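Local coordinates for protein cell divisionFtsK/SpoIIIE (Thermomonospora curvata, PDB 4NH0) that serves as the multi-domain ATPase of the type VII (ESX) secretion system, binding the exported protein EsxB and hydrolysing ATP weakly, probably only in its first FtsK domain, at residues L308-T313 and Q459-G464; F339-F344 and S360-N365; D343-A348 and L423-E428; R375-L380 and F436-V441. One frame throughout, in Å; residues are numbered along the deposited sequence.

Interaction 1 of 4, residues L308-T313 and Q459-G464; sequences LCIGAT and QRLEEG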
loop_
_atom_site.group_PDB
_atom_site.type_symbol
_atom_site.label_atom_id
_atom_site.label_comp_id
_atom_site.label_asym_id
_atom_site.label_seq_id
_atom_site.Cartn_x
_atom_site.Cartn_y
_atom_site.Cartn_z
ATOM N N LEU A 308 3.689 39.068 28.689
ATOM C CA LEU A 308 2.717 38.127 29.230
ATOM C C LEU A 308 1.425 38.827 29.643
ATOM O O LEU A 308 1.451 39.942 30.160
ATOM C CB LEU A 308 3.322 37.378 30.422
ATOM C CG LEU A 308 2.398 36.563 31.327
ATOM C CD1 LEU A 308 3.011 35.213 31.636
ATOM C CD2 LEU A 308 2.121 37.322 32.614
ATOM N N CYS A 309 0.296 38.163 29.410
ATOM C CA CYS A 309 -1.005 38.707 29.781
ATOM C C CYS A 309 -1.842 37.686 30.541
ATOM O O CYS A 309 -2.057 36.572 30.069
ATOM C CB CYS A 309 -1.762 39.177 28.539
ATOM S SG CYS A 309 -3.497 39.570 28.839
ATOM N N ILE A 310 -2.317 38.074 31.720
ATOM C CA ILE A 310 -3.154 37.201 32.532
ATOM C C ILE A 310 -4.489 37.871 32.829
ATOM O O ILE A 310 -4.536 39.044 33.195
ATOM C CB ILE A 310 -2.461 36.822 33.855
ATOM C CG1 ILE A 310 -1.169 36.056 33.578
ATOM C CG2 ILE A 310 -3.384 35.990 34.730
ATOM C CD1 ILE A 310 -1.369 34.791 32.772
ATOM N N GLY A 311 -5.574 37.123 32.658
ATOM C CA GLY A 311 -6.900 37.635 32.933
ATOM C C GLY A 311 -7.923 36.523 33.032
ATOM O O GLY A 311 -8.112 35.756 32.090
ATOM N N ALA A 312 -8.587 36.435 34.180
ATOM C CA ALA A 312 -9.609 35.419 34.397
ATOM C C ALA A 312 -10.822 35.671 33.512
ATOM O O ALA A 312 -10.880 36.664 32.788
ATOM C CB ALA A 312 -10.016 35.382 35.859
ATOM N N THR A 313 -11.793 34.765 33.573
ATOM C CA THR A 313 -12.994 34.877 32.755
ATOM C C THR A 313 -13.805 36.112 33.126
ATOM O O THR A 313 -14.174 36.298 34.284
ATOM C CB THR A 313 -13.885 33.631 32.891
ATOM O OG1 THR A 313 -13.159 32.472 32.460
ATOM C CG2 THR A 313 -15.140 33.778 32.046
ATOM N N GLN A 459 -5.864 32.353 30.959
ATOM C CA GLN A 459 -6.961 32.662 31.863
ATOM C C GLN A 459 -6.467 32.678 33.302
ATOM O O GLN A 459 -6.837 33.548 34.088
ATOM C CB GLN A 459 -8.089 31.645 31.698
ATOM C CG GLN A 459 -9.280 31.867 32.604
ATOM C CD GLN A 459 -10.378 30.853 32.362
ATOM O OE1 GLN A 459 -10.846 30.686 31.236
ATOM N NE2 GLN A 459 -10.792 30.164 33.419
ATOM N N ARG A 460 -5.619 31.711 33.635
ATOM C CA ARG A 460 -5.057 31.612 34.976
ATOM C C ARG A 460 -3.646 31.027 34.945
ATOM O O ARG A 460 -3.314 30.226 34.071
ATOM C CB ARG A 460 -5.961 30.767 35.875
ATOM C CG ARG A 460 -5.438 30.625 37.288
ATOM C CD ARG A 460 -6.433 29.989 38.227
ATOM N NE ARG A 460 -7.800 30.059 37.729
ATOM C CZ ARG A 460 -8.829 29.468 38.324
ATOM N NH1 ARG A 460 -8.636 28.778 39.441
ATOM N NH2 ARG A 460 -10.048 29.573 37.814
ATOM N N LEU A 461 -2.825 31.429 35.911
ATOM C CA LEU A 461 -1.419 31.048 35.949
ATOM C C LEU A 461 -0.988 30.507 37.313
ATOM O O LEU A 461 -1.553 30.868 38.344
ATOM C CB LEU A 461 -0.556 32.255 35.582
ATOM C CG LEU A 461 0.882 32.004 35.142
ATOM C CD1 LEU A 461 0.895 31.282 33.811
ATOM C CD2 LEU A 461 1.646 33.315 35.053
ATOM N N GLU A 462 0.008 29.625 37.305
ATOM C CA GLU A 462 0.708 29.225 38.522
ATOM C C GLU A 462 2.212 29.437 38.319
ATOM O O GLU A 462 2.723 29.287 37.209
ATOM C CB GLU A 462 0.405 27.774 38.897
ATOM C CG GLU A 462 -0.933 27.253 38.398
ATOM C CD GLU A 462 -1.497 26.167 39.293
ATOM O OE1 GLU A 462 -0.749 25.675 40.160
ATOM O OE2 GLU A 462 -2.683 25.807 39.131
ATOM N N GLU A 463 2.910 29.783 39.399
ATOM C CA GLU A 463 4.277 30.312 39.334
ATOM C C GLU A 463 5.289 29.396 38.652
ATOM O O GLU A 463 6.261 29.876 38.046
ATOM C CB GLU A 463 4.760 30.668 40.752
ATOM C CG GLU A 463 4.875 29.498 41.728
ATOM C CD GLU A 463 5.331 29.944 43.112
ATOM O OE1 GLU A 463 5.984 31.005 43.202
ATOM O OE2 GLU A 463 5.028 29.248 44.108
ATOM N N GLY A 464 5.046 28.092 38.726
ATOM C CA GLY A 464 5.957 27.128 38.145
ATOM C C GLY A 464 6.043 27.197 36.632
ATOM O O GLY A 464 7.064 26.834 36.047
#
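The carboxamide of Q459 lies beneath T313: hydroxyl OG1 of T313 stands almost straight over one face of the amide, 3.2 Å from CD of Q459. Glutamine suits this place because of its length: chi1 sets CG anti to the backbone N (180°), and the extended chain beyond it carries the amide from just past strand 452-458 toward the P-loop. An alanine here would probably open a gap beneath the T313 hydroxyl, where the amide now lies. Beside it the two backbones come close enough for two weak C-H...O contacts: CA of Q459 lies 3.3 Å from O of G311, and CA of A312 lies 3.4 Å from O of Q459. Further back the contact turns apolar. CD1 of I310 meets CB of L461 at 3.9 Å, the two side chains crossing at about a right angle, whereas L308 and L461 meet tip to tip, CD1 to CD2, at 4.1 Å. F426 also packs against both leucines. G311, A312 and T313 begin the predicted ATP-binding P-loop (Walker A), and T313 lies near a bound sulfate. Q459 N makes a weak hydrogen bond to E425, the inferred active-site residue, which places the glutamine between the P-loop and that glutamate. Strands 306-310 and 452-458 are parallel neighbours in the central sheet, and strand 473-479 flanks 306-310 on its other side.

Interaction 2 of 4, residues F339-F344 and S360-N365; sequences FVLVDF and SAIITN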
loop_
_atom_site.group_PDB
_atom_site.type_symbol
_atom_site.label_atom_id
_atom_site.label_comp_id
_atom_site.label_asym_id
_atom_site.label_seq_id
_atom_site.Cartn_x
_atom_site.Cartn_y
_atom_site.Cartn_z
ATOM N N PHE A 339 1.296 37.847 11.682
ATOM C CA PHE A 339 0.791 37.283 12.930
ATOM C C PHE A 339 0.699 35.762 12.902
ATOM O O PHE A 339 0.453 35.159 11.860
ATOM C CB PHE A 339 -0.593 37.851 13.257
ATOM C CG PHE A 339 -0.595 39.321 13.551
ATOM C CD1 PHE A 339 -0.133 39.798 14.765
ATOM C CD2 PHE A 339 -1.081 40.224 12.623
ATOM C CE1 PHE A 339 -0.141 41.150 15.040
ATOM C CE2 PHE A 339 -1.091 41.576 12.893
ATOM C CZ PHE A 339 -0.621 42.040 14.102
ATOM N N VAL A 340 0.905 35.154 14.065
ATOM C CA VAL A 340 0.580 33.751 14.276
ATOM C C VAL A 340 -0.324 33.663 15.498
ATOM O O VAL A 340 0.142 33.720 16.634
ATOM C CB VAL A 340 1.830 32.881 14.482
ATOM C CG1 VAL A 340 1.430 31.445 14.779
ATOM C CG2 VAL A 340 2.719 32.937 13.255
ATOM N N LEU A 341 -1.623 33.544 15.252
ATOM C CA LEU A 341 -2.608 33.579 16.323
ATOM C C LEU A 341 -2.953 32.173 16.798
ATOM O O LEU A 341 -3.501 31.369 16.046
ATOM C CB LEU A 341 -3.862 34.313 15.852
ATOM C CG LEU A 341 -3.558 35.675 15.223
ATOM C CD1 LEU A 341 -4.819 36.336 14.697
ATOM C CD2 LEU A 341 -2.849 36.576 16.221
ATOM N N VAL A 342 -2.624 31.885 18.053
ATOM C CA VAL A 342 -2.789 30.544 18.598
ATOM C C VAL A 342 -3.647 30.530 19.860
ATOM O O VAL A 342 -3.412 31.301 20.789
ATOM C CB VAL A 342 -1.424 29.907 18.923
ATOM C CG1 VAL A 342 -1.606 28.503 19.471
ATOM C CG2 VAL A 342 -0.539 29.889 17.688
ATOM N N ASP A 343 -4.643 29.651 19.880
ATOM C CA ASP A 343 -5.450 29.428 21.073
ATOM C C ASP A 343 -5.479 27.937 21.387
ATOM O O ASP A 343 -5.891 27.131 20.555
ATOM C CB ASP A 343 -6.869 29.966 20.883
ATOM C CG ASP A 343 -7.606 30.150 22.199
ATOM O OD1 ASP A 343 -7.195 29.541 23.208
ATOM O OD2 ASP A 343 -8.599 30.906 22.223
ATOM N N PHE A 344 -5.036 27.575 22.587
ATOM C CA PHE A 344 -4.963 26.173 22.982
ATOM C C PHE A 344 -6.345 25.538 23.075
ATOM O O PHE A 344 -6.547 24.406 22.636
ATOM C CB PHE A 344 -4.233 26.030 24.317
ATOM C CG PHE A 344 -4.194 24.622 24.835
ATOM C CD1 PHE A 344 -3.403 23.667 24.222
ATOM C CD2 PHE A 344 -4.946 24.255 25.938
ATOM C CE1 PHE A 344 -3.365 22.371 24.694
ATOM C CE2 PHE A 344 -4.910 22.959 26.415
ATOM C CZ PHE A 344 -4.119 22.017 25.792
ATOM N N SER A 360 -0.704 34.885 9.116
ATOM C CA SER A 360 -0.150 33.728 8.427
ATOM C C SER A 360 -0.911 32.459 8.787
ATOM O O SER A 360 -1.082 31.572 7.951
ATOM C CB SER A 360 1.332 33.561 8.762
ATOM O OG SER A 360 1.840 32.357 8.219
ATOM N N ALA A 361 -1.369 32.378 10.033
ATOM C CA ALA A 361 -2.058 31.184 10.511
ATOM C C ALA A 361 -2.899 31.448 11.756
ATOM O O ALA A 361 -2.478 32.161 12.665
ATOM C CB ALA A 361 -1.053 30.083 10.792
ATOM N N ILE A 362 -4.092 30.861 11.786
ATOM C CA ILE A 362 -4.933 30.879 12.978
ATOM C C ILE A 362 -5.097 29.458 13.502
ATOM O O ILE A 362 -5.927 28.695 13.007
ATOM C CB ILE A 362 -6.320 31.487 12.700
ATOM C CG1 ILE A 362 -6.184 32.916 12.180
ATOM C CG2 ILE A 362 -7.171 31.472 13.961
ATOM C CD1 ILE A 362 -7.504 33.581 11.869
ATOM N N ILE A 363 -4.292 29.103 14.495
ATOM C CA ILE A 363 -4.321 27.760 15.054
ATOM C C ILE A 363 -5.208 27.707 16.292
ATOM O O ILE A 363 -4.782 28.066 17.388
ATOM C CB ILE A 363 -2.909 27.273 15.414
ATOM C CG1 ILE A 363 -1.957 27.504 14.240
ATOM C CG2 ILE A 363 -2.936 25.807 15.803
ATOM C CD1 ILE A 363 -0.519 27.154 14.543
ATOM N N THR A 364 -6.444 27.258 16.107
ATOM C CA THR A 364 -7.404 27.196 17.201
ATOM C C THR A 364 -7.703 25.758 17.605
ATOM O O THR A 364 -7.563 24.837 16.800
ATOM C CB THR A 364 -8.726 27.893 16.828
ATOM O OG1 THR A 364 -9.706 27.634 17.840
ATOM C CG2 THR A 364 -9.241 27.378 15.494
ATOM N N ASN A 365 -8.107 25.582 18.861
ATOM C CA ASN A 365 -8.532 24.288 19.385
ATOM C C ASN A 365 -7.458 23.210 19.259
ATOM O O ASN A 365 -7.460 22.425 18.312
ATOM C CB ASN A 365 -9.813 23.837 18.677
ATOM C CG ASN A 365 -10.494 22.683 19.382
ATOM O OD1 ASN A 365 -10.147 22.333 20.510
ATOM N ND2 ASN A 365 -11.478 22.088 18.720
#
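L341 and V342 pair in parallel register with I362 and I363, the short strand axes only 6° apart and 4.8 Å at closest approach. The bonds zigzag between the strands: L341 N donates to O of A361 at 3.1 Å, I363 N to O of L341 at 2.9 Å, and D343 N to O of I363 at 3.0 Å. At the start of the pair, S360 N donates to F339 O. Side by side on one face, V342 and I363 point the same way, CG2 of the valine 4.2 Å from CD1 of the isoleucine. In I363, chi1 (-49°) sets CG1 anti to the carbonyl carbon, and an extended chi2 takes CD1 on toward the valine. Beta-branched residues suit such a strand, and M376 of helix 371-394 packs on both. This is the border of the P-loop NTPase sheet: 359-364 is one of its two outermost strands, joined to 337-343 by a loop without a helix. On the opposite face L341 lies beside I362, its CD1 4.5 Å from CG1, and packs on V325 of the helix that follows the P-loop. S360 turns its hydroxyl to backbone atoms of H591 and I593, and W594 packs on A361 and I363, consistent with this edge receiving the linker between the first two FtsK domains.

Interaction 3 of 4, residues D343-A348 and L423-E428; sequences DFKGGA and LDEFSE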
loop_
_atom_site.group_PDB
_atom_site.type_symbol
_atom_site.label_atom_id
_atom_site.label_comp_id
_atom_site.label_asym_id
_atom_site.label_seq_id
_atom_site.Cartn_x
_atom_site.Cartn_y
_atom_site.Cartn_z
ATOM N N ASP A 343 -4.643 29.651 19.880
ATOM C CA ASP A 343 -5.450 29.428 21.073
ATOM C C ASP A 343 -5.479 27.937 21.387
ATOM O O ASP A 343 -5.891 27.131 20.555
ATOM C CB ASP A 343 -6.869 29.966 20.883
ATOM C CG ASP A 343 -7.606 30.150 22.199
ATOM O OD1 ASP A 343 -7.195 29.541 23.208
ATOM O OD2 ASP A 343 -8.599 30.906 22.223
ATOM N N PHE A 344 -5.036 27.575 22.587
ATOM C CA PHE A 344 -4.963 26.173 22.982
ATOM C C PHE A 344 -6.345 25.538 23.075
ATOM O O PHE A 344 -6.547 24.406 22.636
ATOM C CB PHE A 344 -4.233 26.030 24.317
ATOM C CG PHE A 344 -4.194 24.622 24.835
ATOM C CD1 PHE A 344 -3.403 23.667 24.222
ATOM C CD2 PHE A 344 -4.946 24.255 25.938
ATOM C CE1 PHE A 344 -3.365 22.371 24.694
ATOM C CE2 PHE A 344 -4.910 22.959 26.415
ATOM C CZ PHE A 344 -4.119 22.017 25.792
ATOM N N LYS A 345 -7.293 26.272 23.648
ATOM C CA LYS A 345 -8.664 25.791 23.757
ATOM C C LYS A 345 -9.533 26.419 22.670
ATOM O O LYS A 345 -9.123 27.377 22.015
ATOM C CB LYS A 345 -9.231 26.091 25.148
ATOM C CG LYS A 345 -8.277 25.736 26.283
ATOM C CD LYS A 345 -8.959 25.794 27.641
ATOM C CE LYS A 345 -10.268 25.021 27.638
ATOM N NZ LYS A 345 -10.845 24.898 29.006
ATOM N N GLY A 346 -10.733 25.879 22.481
ATOM C CA GLY A 346 -11.607 26.309 21.403
ATOM C C GLY A 346 -12.169 27.711 21.545
ATOM O O GLY A 346 -13.379 27.914 21.446
ATOM N N GLY A 347 -11.291 28.683 21.766
ATOM C CA GLY A 347 -11.706 30.067 21.889
ATOM C C GLY A 347 -11.876 30.725 20.535
ATOM O O GLY A 347 -11.107 30.469 19.609
ATOM N N ALA A 348 -12.894 31.571 20.417
ATOM C CA ALA A 348 -13.145 32.296 19.180
ATOM C C ALA A 348 -12.578 33.706 19.267
ATOM O O ALA A 348 -13.190 34.663 18.793
ATOM C CB ALA A 348 -14.633 32.337 18.878
ATOM N N LEU A 423 -0.090 33.371 21.768
ATOM C CA LEU A 423 -0.520 32.058 22.230
ATOM C C LEU A 423 -1.400 32.192 23.467
ATOM O O LEU A 423 -0.920 32.534 24.547
ATOM C CB LEU A 423 0.695 31.172 22.526
ATOM C CG LEU A 423 0.524 29.651 22.450
ATOM C CD1 LEU A 423 1.883 28.978 22.381
ATOM C CD2 LEU A 423 -0.271 29.102 23.623
ATOM N N ASP A 424 -2.689 31.918 23.302
ATOM C CA ASP A 424 -3.631 31.985 24.411
ATOM C C ASP A 424 -3.668 30.658 25.163
ATOM O O ASP A 424 -3.441 29.601 24.574
ATOM C CB ASP A 424 -5.030 32.350 23.909
ATOM C CG ASP A 424 -5.911 32.931 24.999
ATOM O OD1 ASP A 424 -5.598 32.739 26.191
ATOM O OD2 ASP A 424 -6.922 33.582 24.661
ATOM N N GLU A 425 -3.948 30.730 26.462
ATOM C CA GLU A 425 -4.057 29.552 27.321
ATOM C C GLU A 425 -2.796 28.695 27.307
ATOM O O GLU A 425 -2.873 27.469 27.243
ATOM C CB GLU A 425 -5.261 28.701 26.910
ATOM C CG GLU A 425 -6.595 29.395 27.091
ATOM C CD GLU A 425 -6.828 29.835 28.519
ATOM O OE1 GLU A 425 -7.582 30.809 28.722
ATOM O OE2 GLU A 425 -6.259 29.209 29.439
ATOM N N PHE A 426 -1.638 29.342 27.375
ATOM C CA PHE A 426 -0.370 28.626 27.368
ATOM C C PHE A 426 -0.161 27.873 28.677
ATOM O O PHE A 426 0.644 26.945 28.747
ATOM C CB PHE A 426 0.791 29.589 27.127
ATOM C CG PHE A 426 1.172 30.395 28.333
ATOM C CD1 PHE A 426 0.406 31.478 28.729
ATOM C CD2 PHE A 426 2.301 30.076 29.067
ATOM C CE1 PHE A 426 0.756 32.221 29.837
ATOM C CE2 PHE A 426 2.656 30.815 30.175
ATOM C CZ PHE A 426 1.883 31.890 30.559
ATOM N N SER A 427 -0.887 28.283 29.712
ATOM C CA SER A 427 -0.779 27.654 31.022
ATOM C C SER A 427 -1.286 26.218 30.992
ATOM O O SER A 427 -0.593 25.299 31.427
ATOM C CB SER A 427 -1.550 28.457 32.068
ATOM O OG SER A 427 -1.499 27.829 33.336
ATOM N N GLU A 428 -2.496 26.028 30.476
ATOM C CA GLU A 428 -3.073 24.692 30.386
ATOM C C GLU A 428 -2.552 23.954 29.158
ATOM O O GLU A 428 -2.933 22.813 28.899
ATOM C CB GLU A 428 -4.601 24.762 30.362
ATOM C CG GLU A 428 -5.250 24.201 31.620
ATOM C CD GLU A 428 -6.762 24.270 31.584
ATOM O OE1 GLU A 428 -7.309 24.925 30.673
ATOM O OE2 GLU A 428 -7.406 23.667 32.470
#
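D424 and E425 end strand 418-424 as the acidic pair of a Walker B motif, E425 being the inferred active-site residue, and D343 ends the neighbouring strand beside them. The carboxylates of D343 and D424 lie side by side, pointing the same way, with planes 14° apart and their OD2 atoms 4.0 Å from each other. A salt bridge from K317 of the P-loop to D424 OD2 supplies positive charge that would offset this crowding of acids. The backbones stay joined one step further by F344 N, which donates to O of D424 at 3.3 Å. D343 OD1 also accepts from K345 N at 3.3 Å, closing an Asx turn that bends the chain away from its strand; aspartate, with its short acidic arm, is well fitted to this. CG of F344 is anti to the backbone N (chi1 176°), which directs it toward the start of helix 427-430, and CE2 of the ring lies 3.2 Å from O of E428. At its root, CB of F344 packs on CB of E425 at 3.9 Å. K345 lays its aliphatic CG against CG of E425 and carries NZ to a long salt bridge with E428 OE1, 3.9 Å away. Strand 337-343 runs between strands 418-424 and 359-364, while L429 of helix 427-430 packs on F344 and on L423.

Interaction 4 of 4, residues R375-L380 and F436-V441; sequences RMYDAL and FAELFV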
loop_
_atom_site.group_PDB
_atom_site.type_symbol
_atom_site.label_atom_id
_atom_site.label_comp_id
_atom_site.label_asym_id
_atom_site.label_seq_id
_atom_site.Cartn_x
_atom_site.Cartn_y
_atom_site.Cartn_z
ATOM N N ARG A 375 3.297 19.209 16.350
ATOM C CA ARG A 375 3.466 19.685 14.984
ATOM C C ARG A 375 3.715 21.187 14.981
ATOM O O ARG A 375 4.608 21.676 14.288
ATOM C CB ARG A 375 2.247 19.359 14.121
ATOM C CG ARG A 375 2.171 20.220 12.870
ATOM C CD ARG A 375 1.220 19.676 11.823
ATOM N NE ARG A 375 1.128 20.589 10.687
ATOM C CZ ARG A 375 0.683 20.249 9.483
ATOM N NH1 ARG A 375 0.292 19.006 9.245
ATOM N NH2 ARG A 375 0.639 21.152 8.514
ATOM N N MET A 376 2.921 21.911 15.764
ATOM C CA MET A 376 3.060 23.358 15.875
ATOM C C MET A 376 4.440 23.729 16.401
ATOM O O MET A 376 4.983 24.779 16.062
ATOM C CB MET A 376 1.975 23.935 16.786
ATOM C CG MET A 376 1.957 25.453 16.838
ATOM S SD MET A 376 0.662 26.100 17.909
ATOM C CE MET A 376 1.175 25.442 19.492
ATOM N N TYR A 377 5.001 22.858 17.235
ATOM C CA TYR A 377 6.359 23.035 17.729
ATOM C C TYR A 377 7.333 23.092 16.562
ATOM O O TYR A 377 8.080 24.055 16.412
ATOM C CB TYR A 377 6.739 21.900 18.686
ATOM C CG TYR A 377 8.117 22.031 19.299
ATOM C CD1 TYR A 377 8.289 22.610 20.547
ATOM C CD2 TYR A 377 9.244 21.563 18.634
ATOM C CE1 TYR A 377 9.544 22.728 21.114
ATOM C CE2 TYR A 377 10.503 21.680 19.192
ATOM C CZ TYR A 377 10.647 22.263 20.432
ATOM O OH TYR A 377 11.897 22.379 20.991
ATOM N N ASP A 378 7.306 22.055 15.731
ATOM C CA ASP A 378 8.222 21.943 14.603
ATOM C C ASP A 378 7.953 23.002 13.539
ATOM O O ASP A 378 8.869 23.438 12.843
ATOM C CB ASP A 378 8.130 20.546 13.985
ATOM C CG ASP A 378 8.511 19.451 14.962
ATOM O OD1 ASP A 378 9.344 19.711 15.855
ATOM O OD2 ASP A 378 7.979 18.328 14.837
ATOM N N ALA A 379 6.696 23.413 13.414
ATOM C CA ALA A 379 6.320 24.434 12.445
ATOM C C ALA A 379 6.932 25.779 12.816
ATOM O O ALA A 379 7.326 26.555 11.946
ATOM C CB ALA A 379 4.809 24.547 12.348
ATOM N N LEU A 380 7.011 26.046 14.115
ATOM C CA LEU A 380 7.597 27.285 14.610
ATOM C C LEU A 380 9.107 27.148 14.754
ATOM O O LEU A 380 9.853 28.078 14.451
ATOM C CB LEU A 380 6.971 27.677 15.948
ATOM C CG LEU A 380 5.486 28.035 15.897
ATOM C CD1 LEU A 380 4.955 28.340 17.286
ATOM C CD2 LEU A 380 5.254 29.209 14.962
ATOM N N PHE A 436 6.964 21.509 25.599
ATOM C CA PHE A 436 6.759 22.616 24.674
ATOM C C PHE A 436 7.452 23.888 25.154
ATOM O O PHE A 436 7.679 24.812 24.374
ATOM C CB PHE A 436 5.263 22.872 24.489
ATOM C CG PHE A 436 4.937 23.756 23.323
ATOM C CD1 PHE A 436 4.872 23.234 22.044
ATOM C CD2 PHE A 436 4.687 25.104 23.507
ATOM C CE1 PHE A 436 4.568 24.041 20.967
ATOM C CE2 PHE A 436 4.384 25.916 22.434
ATOM C CZ PHE A 436 4.322 25.383 21.164
ATOM N N ALA A 437 7.792 23.923 26.439
ATOM C CA ALA A 437 8.410 25.098 27.044
ATOM C C ALA A 437 9.769 25.418 26.426
ATOM O O ALA A 437 10.227 26.558 26.482
ATOM C CB ALA A 437 8.549 24.901 28.543
ATOM N N GLU A 438 10.406 24.408 25.841
ATOM C CA GLU A 438 11.698 24.587 25.185
ATOM C C GLU A 438 11.604 25.596 24.048
ATOM O O GLU A 438 12.528 26.379 23.823
ATOM C CB GLU A 438 12.223 23.255 24.646
ATOM C CG GLU A 438 12.372 22.167 25.695
ATOM C CD GLU A 438 13.042 20.923 25.145
ATOM O OE1 GLU A 438 13.576 20.983 24.017
ATOM O OE2 GLU A 438 13.034 19.885 25.838
ATOM N N LEU A 439 10.486 25.564 23.332
ATOM C CA LEU A 439 10.250 26.494 22.237
ATOM C C LEU A 439 10.225 27.927 22.751
ATOM O O LEU A 439 10.826 28.819 22.155
ATOM C CB LEU A 439 8.939 26.170 21.522
ATOM C CG LEU A 439 8.617 27.050 20.315
ATOM C CD1 LEU A 439 9.527 26.702 19.154
ATOM C CD2 LEU A 439 7.162 26.915 19.911
ATOM N N PHE A 440 9.527 28.131 23.864
ATOM C CA PHE A 440 9.426 29.445 24.489
ATOM C C PHE A 440 10.800 30.000 24.846
ATOM O O PHE A 440 11.099 31.162 24.573
ATOM C CB PHE A 440 8.556 29.375 25.746
ATOM C CG PHE A 440 7.107 29.089 25.469
ATOM C CD1 PHE A 440 6.547 29.391 24.240
ATOM C CD2 PHE A 440 6.304 28.522 26.443
ATOM C CE1 PHE A 440 5.213 29.131 23.988
ATOM C CE2 PHE A 440 4.971 28.259 26.196
ATOM C CZ PHE A 440 4.425 28.564 24.968
ATOM N N VAL A 441 11.630 29.160 25.456
ATOM C CA VAL A 441 12.971 29.558 25.865
ATOM C C VAL A 441 13.821 29.952 24.662
ATOM O O VAL A 441 14.552 30.942 24.703
ATOM C CB VAL A 441 13.679 28.432 26.640
ATOM C CG1 VAL A 441 15.060 28.880 27.091
ATOM C CG2 VAL A 441 12.842 28.005 27.832
#
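M376, Y377 and L380 face F436 and L439 from a regular helix turn, whose shortest backbone bond runs from A379 N to R375 O at 2.9 Å. The contact itself is mostly apolar. The ring of Y377 turns its edge toward the face of F436 in an offset edge-to-face pair, centroids 5.8 Å apart and planes at 70°. CG of Y377 is anti to the backbone N (chi1 -178°), and the ring lies between the helices, CE1 3.5 Å from CB of L439, with CD1 of L439 over one face. Tyrosine suits this margin because its hydroxyl can lie out beside the exposed E438. An alanine in its place would probably open a gap beside L439 and leave F436 without the aromatic edge it faces. M376, flexible and bent at chi3, sets CE 3.6 Å from CZ of F436, and L380 meets L439 branch to branch, CD1 to CD2, at 3.7 Å. The two helix segments run nearly side by side, their axes crossing at 21° and 10.6 Å apart. Beneath helices 371-394 and 437-450 lies the sheet, where F436 and F440 rest on L423 of strand 418-424.

How the interactions relate
All four contacts belong to the first FtsK domain. Interactions 1, 2 and 3 follow one sheet, in which strands 306-310, 452-458, 418-424, 337-343 and 359-364 lie in that order; interaction 4 joins two helices packed on it. Along the chain, interactions 2, 3 and 4 nest inside the loop interaction 1 closes. Interaction 3 is central: its centre is about 9 Å from that of interaction 2, which shares D343 and F344, and about 11 Å from that of interaction 1, whereas the centres of interactions 1 and 4 lie about 20 Å apart. P-loop, inferred active-site glutamate and the edge strand that the linker appears to approach are thus connected, a plausible route to ATPase control.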